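Local coordinates for FAD-dependent oxidoreductase (Actinomadura kijaniata, PDB 3M9V), which probably acts as a flavin-dependent oxidoreductase of the acyl-CoA dehydrogenase family on a dTDP-linked sugar in the biosynthesis of D-kijanose, a sugar of kijanimicin, at residues 15-20 and 306-311; 86-91 and 260-265; 143-148 and 182-187; 254-259 and 335-340. All blocks are in the same frame, centred on the assembly; numbering follows the deposited sequence.

Interaction 1: residues 15-20 and 306-311; sequences GLYAPV and ALRATA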
loop_
_atom_site.group_PDB
_atom_site.type_symbol
_atom_site.label_atom_id
_atom_site.label_comp_id
_atom_site.label_asym_id
_atom_site.label_seq_id
_atom_site.Cartn_x
_atom_site.Cartn_y
_atom_site.Cartn_z
ATOM N N GLY A 15 -5.532 -18.576 -14.394
ATOM C CA GLY A 15 -4.219 -18.026 -14.072
ATOM C C GLY A 15 -3.228 -17.934 -15.214
ATOM O O GLY A 15 -2.037 -17.742 -14.938
ATOM N N LEU A 16 -3.679 -18.119 -16.464
ATOM C CA LEU A 16 -2.763 -18.227 -17.600
ATOM C C LEU A 16 -1.712 -19.334 -17.405
ATOM O O LEU A 16 -0.596 -19.186 -17.919
ATOM C CB LEU A 16 -2.063 -16.874 -17.804
ATOM C CG LEU A 16 -3.035 -15.726 -18.165
ATOM C CD1 LEU A 16 -2.390 -14.357 -18.288
ATOM C CD2 LEU A 16 -3.764 -15.938 -19.489
ATOM N N TYR A 17 -2.033 -20.403 -16.676
ATOM C CA TYR A 17 -1.029 -21.447 -16.446
ATOM C C TYR A 17 -0.849 -22.331 -17.669
ATOM O O TYR A 17 0.198 -22.927 -17.798
ATOM C CB TYR A 17 -1.344 -22.304 -15.210
ATOM C CG TYR A 17 -1.310 -21.521 -13.903
ATOM C CD1 TYR A 17 -2.444 -21.426 -13.093
ATOM C CD2 TYR A 17 -0.135 -20.947 -13.436
ATOM C CE1 TYR A 17 -2.397 -20.736 -11.878
ATOM C CE2 TYR A 17 -0.095 -20.219 -12.232
ATOM C CZ TYR A 17 -1.239 -20.128 -11.455
ATOM O OH TYR A 17 -1.265 -19.399 -10.277
ATOM N N ALA A 18 -1.806 -22.379 -18.598
ATOM C CA ALA A 18 -1.739 -23.331 -19.716
ATOM C C ALA A 18 -2.773 -22.912 -20.749
ATOM O O ALA A 18 -3.785 -22.305 -20.392
ATOM C CB ALA A 18 -2.064 -24.757 -19.278
ATOM N N PRO A 19 -2.503 -23.185 -22.037
ATOM C CA PRO A 19 -3.444 -22.770 -23.083
ATOM C C PRO A 19 -4.702 -23.618 -22.955
ATOM O O PRO A 19 -4.628 -24.727 -22.450
ATOM C CB PRO A 19 -2.735 -23.143 -24.389
ATOM C CG PRO A 19 -1.325 -23.460 -24.034
ATOM C CD PRO A 19 -1.303 -23.855 -22.566
ATOM N N VAL A 20 -5.856 -23.129 -23.382
ATOM C CA VAL A 20 -7.063 -23.905 -23.184
ATOM C C VAL A 20 -7.575 -24.544 -24.474
ATOM O O VAL A 20 -8.633 -25.184 -24.455
ATOM C CB VAL A 20 -8.187 -23.010 -22.600
ATOM C CG1 VAL A 20 -7.725 -22.492 -21.234
ATOM C CG2 VAL A 20 -8.437 -21.813 -23.496
ATOM N N ALA A 306 -2.682 -13.502 -7.525
ATOM C CA ALA A 306 -3.756 -12.555 -7.747
ATOM C C ALA A 306 -3.500 -11.862 -9.096
ATOM O O ALA A 306 -4.451 -11.578 -9.811
ATOM C CB ALA A 306 -3.786 -11.474 -6.622
ATOM N N LEU A 307 -2.249 -11.598 -9.468
ATOM C CA LEU A 307 -1.967 -10.994 -10.770
ATOM C C LEU A 307 -2.415 -11.887 -11.923
ATOM O O LEU A 307 -3.164 -11.476 -12.817
ATOM C CB LEU A 307 -0.496 -10.608 -10.918
ATOM C CG LEU A 307 0.023 -10.172 -12.299
ATOM C CD1 LEU A 307 -0.604 -8.794 -12.568
ATOM C CD2 LEU A 307 1.526 -9.972 -12.254
ATOM N N ARG A 308 -1.975 -13.137 -11.898
ATOM C CA ARG A 308 -2.399 -14.136 -12.869
ATOM C C ARG A 308 -3.913 -14.358 -12.909
ATOM O O ARG A 308 -4.472 -14.496 -14.004
ATOM C CB ARG A 308 -1.683 -15.453 -12.586
ATOM C CG ARG A 308 -0.202 -15.438 -12.962
ATOM C CD ARG A 308 0.346 -16.832 -12.675
ATOM N NE ARG A 308 1.614 -17.097 -13.346
ATOM C CZ ARG A 308 1.765 -17.686 -14.534
ATOM N NH1 ARG A 308 0.736 -18.129 -15.235
ATOM N NH2 ARG A 308 2.990 -17.848 -15.028
ATOM N N ALA A 309 -4.560 -14.365 -11.740
ATOM C CA ALA A 309 -5.973 -14.736 -11.693
ATOM C C ALA A 309 -6.717 -13.562 -12.316
ATOM O O ALA A 309 -7.756 -13.764 -12.903
ATOM C CB ALA A 309 -6.440 -14.867 -10.264
ATOM N N THR A 310 -6.252 -12.331 -12.124
ATOM C CA THR A 310 -6.998 -11.156 -12.587
ATOM C C THR A 310 -6.882 -11.019 -14.111
ATOM O O THR A 310 -7.883 -10.842 -14.784
ATOM C CB THR A 310 -6.448 -9.892 -11.918
ATOM O OG1 THR A 310 -6.677 -10.034 -10.516
ATOM C CG2 THR A 310 -7.274 -8.652 -12.342
ATOM N N ALA A 311 -5.668 -11.109 -14.651
ATOM C CA ALA A 311 -5.445 -11.096 -16.092
ATOM C C ALA A 311 -6.169 -12.274 -16.733
ATOM O O ALA A 311 -6.900 -12.120 -17.712
ATOM C CB ALA A 311 -3.924 -11.155 -16.402
HETATM O O HOH W 1 2.311 -19.652 -17.423
#
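Arg308 holds two successive carbonyl groups of the N-terminal loop, a polar contact that fastens residues 15-20 onto the long helix 291-323. Its NH1 donates to Gly15 O at 2.8 Å, with an N-H...O angle of 157° and the oxygen close to the guanidinium plane. A weak second bond runs from the same NH1 to Leu16 O at 3.2 Å. Water 1 adds a bridge, donating to Leu16 O and accepting from Arg308 NH2. The extended chain from CG to NE carries the guanidinium out to Tyr17, whose CE2 lies 3.4 Å from Arg308 CD. Ring and guanidinium are turned only 11° apart, and Tyr17 CD2 sits over one guanidinium face. Gly15 CA also meets Arg308 O in a CA-H...O contact. An alanine in place of Arg308 would probably leave both loop carbonyls without this donor and set the Tyr17 ring freer to turn. Leu16 CD1 packs on Ala311 CB at 4.0 Å. Gln272 of helix 264-283 accepts from Arg308 NH2, Leu16 rests on Val86 of helix 81-94, and Ala309 packs on Ser313 of the second subunit, so the loop is joined to a helix that also lines a subunit interface.

Interaction 2: residues 86-91 and 260-265; sequences VALLAV and SVSVLG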
loop_
_atom_site.group_PDB
_atom_site.type_symbol
_atom_site.label_atom_id
_atom_site.label_comp_id
_atom_site.label_asym_id
_atom_site.label_seq_id
_atom_site.Cartn_x
_atom_site.Cartn_y
_atom_site.Cartn_z
ATOM N N VAL A 86 -1.263 -16.448 -23.045
ATOM C CA VAL A 86 -0.411 -17.488 -22.435
ATOM C C VAL A 86 0.888 -17.596 -23.222
ATOM O O VAL A 86 1.985 -17.708 -22.668
ATOM C CB VAL A 86 -1.097 -18.851 -22.408
ATOM C CG1 VAL A 86 -0.097 -19.971 -21.966
ATOM C CG2 VAL A 86 -2.279 -18.811 -21.414
ATOM N N ALA A 87 0.807 -17.495 -24.540
ATOM C CA ALA A 87 2.032 -17.456 -25.348
ATOM C C ALA A 87 2.901 -16.209 -25.149
ATOM O O ALA A 87 4.141 -16.294 -25.052
ATOM C CB ALA A 87 1.633 -17.647 -26.810
ATOM N N LEU A 88 2.276 -15.029 -25.075
ATOM C CA LEU A 88 3.027 -13.796 -24.782
ATOM C C LEU A 88 3.742 -13.850 -23.435
ATOM O O LEU A 88 4.847 -13.338 -23.257
ATOM C CB LEU A 88 2.117 -12.561 -24.829
ATOM C CG LEU A 88 1.487 -12.346 -26.214
ATOM C CD1 LEU A 88 0.555 -11.125 -26.248
ATOM C CD2 LEU A 88 2.612 -12.124 -27.217
ATOM N N LEU A 89 3.064 -14.398 -22.433
ATOM C CA LEU A 89 3.676 -14.570 -21.115
ATOM C C LEU A 89 4.964 -15.409 -21.241
ATOM O O LEU A 89 6.034 -15.022 -20.739
ATOM C CB LEU A 89 2.604 -15.236 -20.226
ATOM C CG LEU A 89 2.851 -15.292 -18.714
ATOM C CD1 LEU A 89 1.581 -15.816 -17.983
ATOM C CD2 LEU A 89 4.028 -16.243 -18.395
ATOM N N ALA A 90 4.890 -16.553 -21.921
ATOM C CA ALA A 90 6.108 -17.379 -22.073
ATOM C C ALA A 90 7.215 -16.609 -22.809
ATOM O O ALA A 90 8.387 -16.639 -22.400
ATOM C CB ALA A 90 5.780 -18.716 -22.832
ATOM N N VAL A 91 6.854 -15.859 -23.855
ATOM C CA VAL A 91 7.877 -15.064 -24.540
ATOM C C VAL A 91 8.452 -13.964 -23.638
ATOM O O VAL A 91 9.661 -13.727 -23.612
ATOM C CB VAL A 91 7.393 -14.508 -25.909
ATOM C CG1 VAL A 91 8.432 -13.581 -26.573
ATOM C CG2 VAL A 91 7.066 -15.651 -26.872
ATOM N N SER A 260 -5.985 -5.104 -27.774
ATOM C CA SER A 260 -4.976 -4.770 -26.777
ATOM C C SER A 260 -4.947 -5.628 -25.526
ATOM O O SER A 260 -3.933 -5.646 -24.831
ATOM C CB SER A 260 -5.193 -3.332 -26.280
ATOM O OG SER A 260 -4.738 -2.462 -27.303
ATOM N N VAL A 261 -6.041 -6.317 -25.222
ATOM C CA VAL A 261 -6.195 -6.975 -23.921
ATOM C C VAL A 261 -5.195 -8.104 -23.657
ATOM O O VAL A 261 -4.783 -8.354 -22.508
ATOM C CB VAL A 261 -7.671 -7.403 -23.638
ATOM C CG1 VAL A 261 -8.035 -8.632 -24.460
ATOM C CG2 VAL A 261 -7.772 -7.710 -22.137
ATOM N N SER A 262 -4.753 -8.757 -24.730
ATOM C CA SER A 262 -3.860 -9.883 -24.530
ATOM C C SER A 262 -2.442 -9.476 -24.101
ATOM O O SER A 262 -1.628 -10.267 -23.572
ATOM C CB SER A 262 -4.006 -10.889 -25.694
ATOM O OG SER A 262 -3.291 -10.467 -26.841
ATOM N N VAL A 263 -2.119 -8.217 -24.347
ATOM C CA VAL A 263 -0.832 -7.659 -23.940
ATOM C C VAL A 263 -0.625 -7.699 -22.420
ATOM O O VAL A 263 0.500 -7.520 -21.982
ATOM C CB VAL A 263 -0.603 -6.207 -24.434
ATOM C CG1 VAL A 263 -1.137 -5.212 -23.440
ATOM C CG2 VAL A 263 0.896 -5.966 -24.601
ATOM N N LEU A 264 -1.680 -7.954 -21.643
ATOM C CA LEU A 264 -1.585 -8.114 -20.206
ATOM C C LEU A 264 -0.680 -9.317 -19.903
ATOM O O LEU A 264 -0.007 -9.280 -18.883
ATOM C CB LEU A 264 -2.960 -8.340 -19.550
ATOM C CG LEU A 264 -3.931 -7.139 -19.515
ATOM C CD1 LEU A 264 -5.245 -7.334 -18.741
ATOM C CD2 LEU A 264 -3.218 -5.837 -19.079
ATOM N N GLY A 265 -0.679 -10.345 -20.750
ATOM C CA GLY A 265 0.220 -11.479 -20.594
ATOM C C GLY A 265 1.687 -11.089 -20.550
ATOM O O GLY A 265 2.503 -11.756 -19.900
#
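Leu88 and Leu89 of helix 81-94 meet the turn that leads into helix 264-283, and the two neighbours do so by different routes. Leu88 has CG anti to its carbonyl carbon (chi1 -61°), and its side chain points across the contact. From there CD1 reaches Ser262, 3.6 Å from the backbone O and 3.9 Å from OG. The serine hydroxyl lies between its backbone N and carbonyl carbon (chi1 79°), which puts OG within reach of the same Leu88 methyl that touches the backbone O. Leu89 has CG anti to the backbone N instead (chi1 -168°), and it is the base of its side chain that engages: CB lies 3.5 Å from Gly265 O and CG 3.7 Å from it. Leu89 CA completes the approach with a CA-H...O contact to the same oxygen at 3.3 Å.

Gly265 makes this closeness possible. Its CA is 4.7 Å from Leu89 CA, and a side chain here would point into helix 81-94, near Leu89 N and Leu88 CB. The contact is thus a close approach of helix 81-94 to the start of helix 264-283 at a glycine. Around it, His103 of helix 96-118 touches both Leu88 and Ser262, while helix 22-32 covers Ala87 and Ala90. Leu16 packs against Leu89, and Met386 lies on Val263, placing the pair within the helical interior where the N-terminal and C-terminal family regions meet.

Interaction 3: residues 143-148 and 182-187; sequences SGIKDH and VINART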
loop_
_atom_site.group_PDB
_atom_site.type_symbol
_atom_site.label_atom_id
_atom_site.label_comp_id
_atom_site.label_asym_id
_atom_site.label_seq_id
_atom_site.Cartn_x
_atom_site.Cartn_y
_atom_site.Cartn_z
ATOM N N SER A 143 0.709 -1.251 -36.259
ATOM C CA SER A 143 -0.496 -0.431 -36.072
ATOM C C SER A 143 -0.026 0.957 -35.710
ATOM O O SER A 143 0.740 1.103 -34.767
ATOM C CB SER A 143 -1.373 -0.955 -34.929
ATOM O OG SER A 143 -1.925 -2.219 -35.273
ATOM N N GLY A 144 -0.412 1.967 -36.483
ATOM C CA GLY A 144 0.051 3.325 -36.217
ATOM C C GLY A 144 -1.215 3.997 -35.718
ATOM O O GLY A 144 -2.120 4.340 -36.493
ATOM N N ILE A 145 -1.287 4.170 -34.402
ATOM C CA ILE A 145 -2.521 4.591 -33.752
ATOM C C ILE A 145 -2.451 6.048 -33.313
ATOM O O ILE A 145 -3.296 6.858 -33.675
ATOM C CB ILE A 145 -2.842 3.686 -32.548
ATOM C CG1 ILE A 145 -3.008 2.253 -33.058
ATOM C CG2 ILE A 145 -4.086 4.214 -31.833
ATOM C CD1 ILE A 145 -3.001 1.230 -31.940
ATOM N N LYS A 146 -1.411 6.411 -32.579
ATOM C CA LYS A 146 -1.391 7.716 -31.934
ATOM C C LYS A 146 -0.632 8.773 -32.723
ATOM O O LYS A 146 0.546 8.586 -33.056
ATOM C CB LYS A 146 -0.782 7.611 -30.531
ATOM C CG LYS A 146 -0.574 8.988 -29.874
ATOM C CD LYS A 146 -0.806 8.941 -28.377
ATOM C CE LYS A 146 -0.081 10.069 -27.650
ATOM N NZ LYS A 146 0.919 9.385 -26.782
ATOM N N ASP A 147 -1.329 9.869 -33.004
ATOM C CA ASP A 147 -0.727 10.996 -33.688
ATOM C C ASP A 147 0.414 11.584 -32.883
ATOM O O ASP A 147 0.280 11.758 -31.681
ATOM C CB ASP A 147 -1.772 12.078 -33.953
ATOM C CG ASP A 147 -2.527 11.829 -35.231
ATOM O OD1 ASP A 147 -2.118 10.943 -36.010
ATOM O OD2 ASP A 147 -3.554 12.504 -35.435
ATOM N N HIS A 148 1.534 11.868 -33.538
ATOM C CA HIS A 148 2.563 12.733 -32.977
ATOM C C HIS A 148 2.024 14.145 -32.702
ATOM O O HIS A 148 1.085 14.595 -33.355
ATOM C CB HIS A 148 3.708 12.812 -33.983
ATOM C CG HIS A 148 4.880 13.607 -33.501
ATOM N ND1 HIS A 148 6.006 13.018 -32.965
ATOM C CD2 HIS A 148 5.096 14.944 -33.460
ATOM C CE1 HIS A 148 6.874 13.957 -32.631
ATOM N NE2 HIS A 148 6.347 15.134 -32.925
ATOM N N VAL A 182 -1.213 -0.528 -40.550
ATOM C CA VAL A 182 -2.605 -0.094 -40.448
ATOM C C VAL A 182 -2.649 1.204 -39.648
ATOM O O VAL A 182 -2.127 1.250 -38.534
ATOM C CB VAL A 182 -3.462 -1.164 -39.755
ATOM C CG1 VAL A 182 -4.922 -0.734 -39.656
ATOM C CG2 VAL A 182 -3.386 -2.453 -40.517
ATOM N N ILE A 183 -3.228 2.265 -40.208
ATOM C CA ILE A 183 -3.019 3.606 -39.673
ATOM C C ILE A 183 -4.394 4.146 -39.314
ATOM O O ILE A 183 -5.328 4.031 -40.109
ATOM C CB ILE A 183 -2.396 4.551 -40.728
ATOM C CG1 ILE A 183 -1.066 3.980 -41.226
ATOM C CG2 ILE A 183 -2.112 5.953 -40.181
ATOM C CD1 ILE A 183 -0.045 3.791 -40.121
ATOM N N ASN A 184 -4.533 4.712 -38.120
ATOM C CA ASN A 184 -5.796 5.351 -37.787
ATOM C C ASN A 184 -5.777 6.786 -38.301
ATOM O O ASN A 184 -4.929 7.585 -37.902
ATOM C CB ASN A 184 -5.998 5.361 -36.276
ATOM C CG ASN A 184 -6.318 3.978 -35.737
ATOM O OD1 ASN A 184 -6.272 2.975 -36.457
ATOM N ND2 ASN A 184 -6.678 3.929 -34.461
ATOM N N ALA A 185 -6.715 7.131 -39.174
ATOM C CA ALA A 185 -6.630 8.454 -39.783
ATOM C C ALA A 185 -8.058 8.979 -39.860
ATOM O O ALA A 185 -9.002 8.226 -39.613
ATOM C CB ALA A 185 -5.979 8.338 -41.168
ATOM N N ARG A 186 -8.226 10.252 -40.202
ATOM C CA ARG A 186 -9.554 10.787 -40.533
ATOM C C ARG A 186 -9.543 11.391 -41.944
ATOM O O ARG A 186 -8.521 11.939 -42.370
ATOM C CB ARG A 186 -9.912 11.913 -39.557
ATOM C CG ARG A 186 -8.886 13.026 -39.644
ATOM C CD ARG A 186 -9.203 14.146 -38.677
ATOM N NE ARG A 186 -9.381 13.632 -37.319
ATOM C CZ ARG A 186 -9.910 14.336 -36.322
ATOM N NH1 ARG A 186 -10.039 13.777 -35.126
ATOM N NH2 ARG A 186 -10.314 15.586 -36.524
ATOM N N THR A 187 -10.662 11.325 -42.659
ATOM C CA THR A 187 -10.702 12.000 -43.952
ATOM C C THR A 187 -10.730 13.518 -43.866
ATOM O O THR A 187 -10.906 14.124 -42.809
ATOM C CB THR A 187 -11.922 11.630 -44.795
ATOM O OG1 THR A 187 -13.085 12.057 -44.078
ATOM C CG2 THR A 187 -11.964 10.131 -45.067
#
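Gly144 N donates to Val182 O at 2.8 Å, the shorter of two backbone bonds that join these parallel strands. The N-H...O angle is 172°, close to straight. Gly144 uses its other polar atom as well: its O accepts from Asn184 N at 2.9 Å. Parallel strands pair in just this way, one residue reaching to both neighbours of the residue opposite, here Ile183. CA-H...O contacts fill in between, from Ser143 CA to Val182 O and from Ile183 CA to Gly144 O.

Ile183 leaves little room for a side chain on the facing residue. With CG1 anti to the carbonyl carbon (chi1 -58°) and CD1 folded round by chi2 of -59°, its CD1 lies 3.9 Å from Gly144 CA, and a CB on that residue would run into the methyl group. The same side chain packs on Ile227 and Phe229 of strand 225-234. On the other face lie Ser143 and Val182; Ser143 OG is hydrogen-bonded to Arg108.

Beyond the regular pairing, Ile145 and Asn184 run side by side, pointing the same way, with Ile145 CG2 3.7 Å from Asn184 ND2. Where both strands break from regular pairing, Lys169 draws them together: its NZ bonds to Ile145 O, forms a salt bridge with Asp147 and makes a weak bond to Asn184 O. Asn184 ND2 donates weakly to the diphosphate of the bound dTDP, and Ile145 belongs to the FMN site, which holds no flavin in this chain. This is the beta-sheet middle domain of the acyl-CoA dehydrogenase fold, its strands presenting neighbouring residues to flavin and nucleotide.

Interaction 4: residues 254-259 and 335-340; sequences AGQTVS and QMMRHF. With TYD (thymidine-5'-diphosphate), chain B.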
loop_
_atom_site.group_PDB
_atom_site.type_symbol
_atom_site.label_atom_id
_atom_site.label_comp_id
_atom_site.label_asym_id
_atom_site.label_seq_id
_atom_site.Cartn_x
_atom_site.Cartn_y
_atom_site.Cartn_z
ATOM N N ALA A 254 -15.363 -2.890 -28.412
ATOM C CA ALA A 254 -15.051 -4.313 -28.438
ATOM C C ALA A 254 -13.799 -4.586 -29.265
ATOM O O ALA A 254 -13.012 -5.464 -28.897
ATOM C CB ALA A 254 -16.178 -5.140 -29.025
ATOM N N GLY A 255 -13.642 -3.885 -30.383
ATOM C CA GLY A 255 -12.469 -4.057 -31.232
ATOM C C GLY A 255 -11.211 -3.542 -30.544
ATOM O O GLY A 255 -10.136 -4.137 -30.665
ATOM N N GLN A 256 -11.336 -2.435 -29.813
ATOM C CA GLN A 256 -10.182 -1.938 -29.077
ATOM C C GLN A 256 -9.750 -2.886 -27.977
ATOM O O GLN A 256 -8.575 -2.938 -27.589
ATOM C CB GLN A 256 -10.490 -0.565 -28.491
ATOM C CG GLN A 256 -10.641 0.452 -29.594
ATOM C CD GLN A 256 -11.309 1.697 -29.085
ATOM O OE1 GLN A 256 -11.279 2.000 -27.892
ATOM N NE2 GLN A 256 -11.937 2.427 -29.992
ATOM N N THR A 257 -10.711 -3.658 -27.482
ATOM C CA THR A 257 -10.362 -4.607 -26.442
ATOM C C THR A 257 -9.615 -5.774 -27.077
ATOM O O THR A 257 -8.533 -6.181 -26.628
ATOM C CB THR A 257 -11.623 -5.052 -25.672
ATOM O OG1 THR A 257 -12.161 -3.916 -24.990
ATOM C CG2 THR A 257 -11.244 -6.127 -24.647
ATOM N N VAL A 258 -10.203 -6.331 -28.134
ATOM C CA VAL A 258 -9.571 -7.427 -28.849
ATOM C C VAL A 258 -8.147 -7.006 -29.243
ATOM O O VAL A 258 -7.190 -7.777 -29.100
ATOM C CB VAL A 258 -10.433 -7.900 -30.048
ATOM C CG1 VAL A 258 -9.665 -8.913 -30.903
ATOM C CG2 VAL A 258 -11.748 -8.576 -29.579
ATOM N N SER A 259 -8.004 -5.781 -29.744
ATOM C CA SER A 259 -6.697 -5.272 -30.130
ATOM C C SER A 259 -5.624 -5.224 -29.053
ATOM O O SER A 259 -4.449 -5.216 -29.413
ATOM C CB SER A 259 -6.823 -3.812 -30.602
ATOM O OG SER A 259 -7.489 -3.850 -31.847
ATOM N N GLN A 335 -18.983 -3.858 -21.891
ATOM C CA GLN A 335 -18.608 -4.896 -20.952
ATOM C C GLN A 335 -17.185 -5.362 -21.236
ATOM O O GLN A 335 -16.425 -5.590 -20.310
ATOM C CB GLN A 335 -19.604 -6.053 -21.040
ATOM C CG GLN A 335 -20.823 -5.651 -20.240
ATOM C CD GLN A 335 -21.800 -6.785 -20.084
ATOM O OE1 GLN A 335 -21.437 -7.949 -19.894
ATOM N NE2 GLN A 335 -23.079 -6.433 -20.150
ATOM N N MET A 336 -16.819 -5.510 -22.505
ATOM C CA MET A 336 -15.472 -5.968 -22.821
ATOM C C MET A 336 -14.433 -4.978 -22.312
ATOM O O MET A 336 -13.471 -5.373 -21.655
ATOM C CB MET A 336 -15.334 -6.230 -24.311
ATOM C CG MET A 336 -16.132 -7.471 -24.741
ATOM S SD MET A 336 -15.947 -7.822 -26.510
ATOM C CE MET A 336 -14.230 -8.298 -26.625
ATOM N N MET A 337 -14.683 -3.692 -22.519
ATOM C CA MET A 337 -13.746 -2.669 -22.091
ATOM C C MET A 337 -13.632 -2.525 -20.564
ATOM O O MET A 337 -12.571 -2.277 -19.991
ATOM C CB MET A 337 -14.090 -1.345 -22.787
ATOM C CG MET A 337 -13.096 -0.245 -22.464
ATOM S SD MET A 337 -11.427 -0.552 -23.125
ATOM C CE MET A 337 -11.557 -0.728 -24.895
ATOM N N ARG A 338 -14.750 -2.711 -19.880
ATOM C CA ARG A 338 -14.765 -2.707 -18.426
ATOM C C ARG A 338 -13.966 -3.886 -17.848
ATOM O O ARG A 338 -13.156 -3.686 -16.956
ATOM C CB ARG A 338 -16.217 -2.791 -17.938
ATOM C CG ARG A 338 -16.320 -2.842 -16.403
ATOM C CD ARG A 338 -16.304 -1.425 -15.849
ATOM N NE ARG A 338 -16.795 -1.243 -14.474
ATOM C CZ ARG A 338 -18.067 -1.058 -14.141
ATOM N NH1 ARG A 338 -19.011 -1.075 -15.068
ATOM N NH2 ARG A 338 -18.411 -0.872 -12.877
ATOM N N HIS A 339 -14.176 -5.111 -18.315
ATOM C CA HIS A 339 -13.269 -6.188 -17.928
ATOM C C HIS A 339 -11.807 -5.852 -18.195
ATOM O O HIS A 339 -11.000 -6.073 -17.297
ATOM C CB HIS A 339 -13.539 -7.509 -18.652
ATOM C CG HIS A 339 -14.746 -8.241 -18.144
ATOM N ND1 HIS A 339 -14.711 -9.063 -17.036
ATOM C CD2 HIS A 339 -16.023 -8.274 -18.600
ATOM C CE1 HIS A 339 -15.906 -9.602 -16.853
ATOM N NE2 HIS A 339 -16.724 -9.122 -17.775
ATOM N N PHE A 340 -11.480 -5.364 -19.396
ATOM C CA PHE A 340 -10.118 -4.974 -19.789
ATOM C C PHE A 340 -9.589 -3.935 -18.801
ATOM O O PHE A 340 -8.513 -4.092 -18.205
ATOM C CB PHE A 340 -10.106 -4.453 -21.240
ATOM C CG PHE A 340 -8.761 -4.046 -21.803
ATOM C CD1 PHE A 340 -7.544 -4.386 -21.201
ATOM C CD2 PHE A 340 -8.719 -3.274 -22.971
ATOM C CE1 PHE A 340 -6.309 -3.999 -21.765
ATOM C CE2 PHE A 340 -7.496 -2.820 -23.512
ATOM C CZ PHE A 340 -6.281 -3.197 -22.903
HETATM P PA TYD B . -9.148 -1.028 -33.361
HETATM O O1A TYD B . -8.307 -0.415 -34.465
HETATM O O2A TYD B . -8.542 -1.335 -32.003
HETATM O O3A TYD B . -10.475 -0.147 -33.158
HETATM P PB TYD B . -10.433 1.371 -33.685
HETATM O O1B TYD B . -9.046 1.850 -33.294
HETATM O O2B TYD B . -11.544 1.931 -32.820
HETATM O O3B TYD B . -10.720 1.216 -35.167
HETATM O "O5'" TYD B . -9.953 -2.324 -33.884
HETATM C "C5'" TYD B . -10.967 -2.260 -34.885
HETATM C "C4'" TYD B . -10.881 -3.706 -35.355
HETATM O "O4'" TYD B . -11.387 -4.590 -34.363
HETATM C "C3'" TYD B . -11.640 -4.005 -36.634
HETATM O "O3'" TYD B . -10.570 -4.307 -37.532
HETATM C "C2'" TYD B . -12.347 -5.324 -36.359
HETATM C "C1'" TYD B . -11.945 -5.766 -34.955
HETATM N N1 TYD B . -13.128 -6.159 -34.177
HETATM C C2 TYD B . -13.164 -7.328 -33.539
HETATM O O2 TYD B . -12.180 -8.102 -33.620
HETATM N N3 TYD B . -14.265 -7.668 -32.833
HETATM C C4 TYD B . -15.329 -6.834 -32.749
HETATM O O4 TYD B . -16.332 -7.174 -32.086
HETATM C C5 TYD B . -15.304 -5.619 -33.411
HETATM C C5M TYD B . -16.439 -4.629 -33.391
HETATM C C6 TYD B . -14.158 -5.306 -34.129
#
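Gln256 and Ser259 face the diphosphate of thymidine-5'-diphosphate from one helix, while Thr257 turns the other way onto Met336, Met337 and Phe340. Gln256 NE2 donates to O2B of the ligand at 2.9 Å, with an N-H...O angle of 165°. Its chain is extended beyond CG, which itself packs against the phosphate oxygens O2A and O3A. Ser259 OG lies 2.7 Å from O2A of the ligand. Gly255 CA approaches the deoxyribose O4' at 3.4 Å, where a side chain would strike the sugar, and Ala254 CB and Val258 CG1 line the thymine.

The second shell is methionine-rich. Met337, bent at chi2 (66°) and chi3, brings CE against Gln256 CB at 3.8 Å and Thr257 OG1 at 3.2 Å. Met336 SD meets Ala254 CB at 3.7 Å and its CE meets Val258 CG2, so it backs two residues that line the base. Thr257 OG1 is hydrogen-bonded to Leu253 O, one turn earlier, and Thr257 CG2 packs on Phe340 CB. An alanine at Gln256 would probably leave O2B without this amide donor and open a gap beside the phosphates, although the CB contact to Met337 would remain.

The helix axes come within 8.5 Å and cross at 37°. Helix 96-118 flanks Val258 and Ser259, and helix 391-402 covers Met337. Arg332 and Glu115 also bind the ligand, and on the far side of helix 329-362 Arg338 makes a salt bridge to Asp301 of the second subunit.

In the fold
All four contacts are largely buried, but their chemistry follows their place. Interaction 2, about 7 Å from the chain centre, is the most central and relies on apolar side chains against carbonyl oxygens. Interaction 1 lies farther out, has an exposed tyrosine and is held by an arginine; it touches interaction 2 through Leu89 packing on the Arg308 guanidinium. Interaction 4 joins interaction 2 through Phe340, which packs on Val261 and Ser260, and its helix 253-260 leads on toward helix 264-283. Interaction 3 alone is sheet pairing by backbone bonds. It does not touch interaction 4, yet both supply residues to the dTDP site. Interactions 1 and 4 both reach the second subunit.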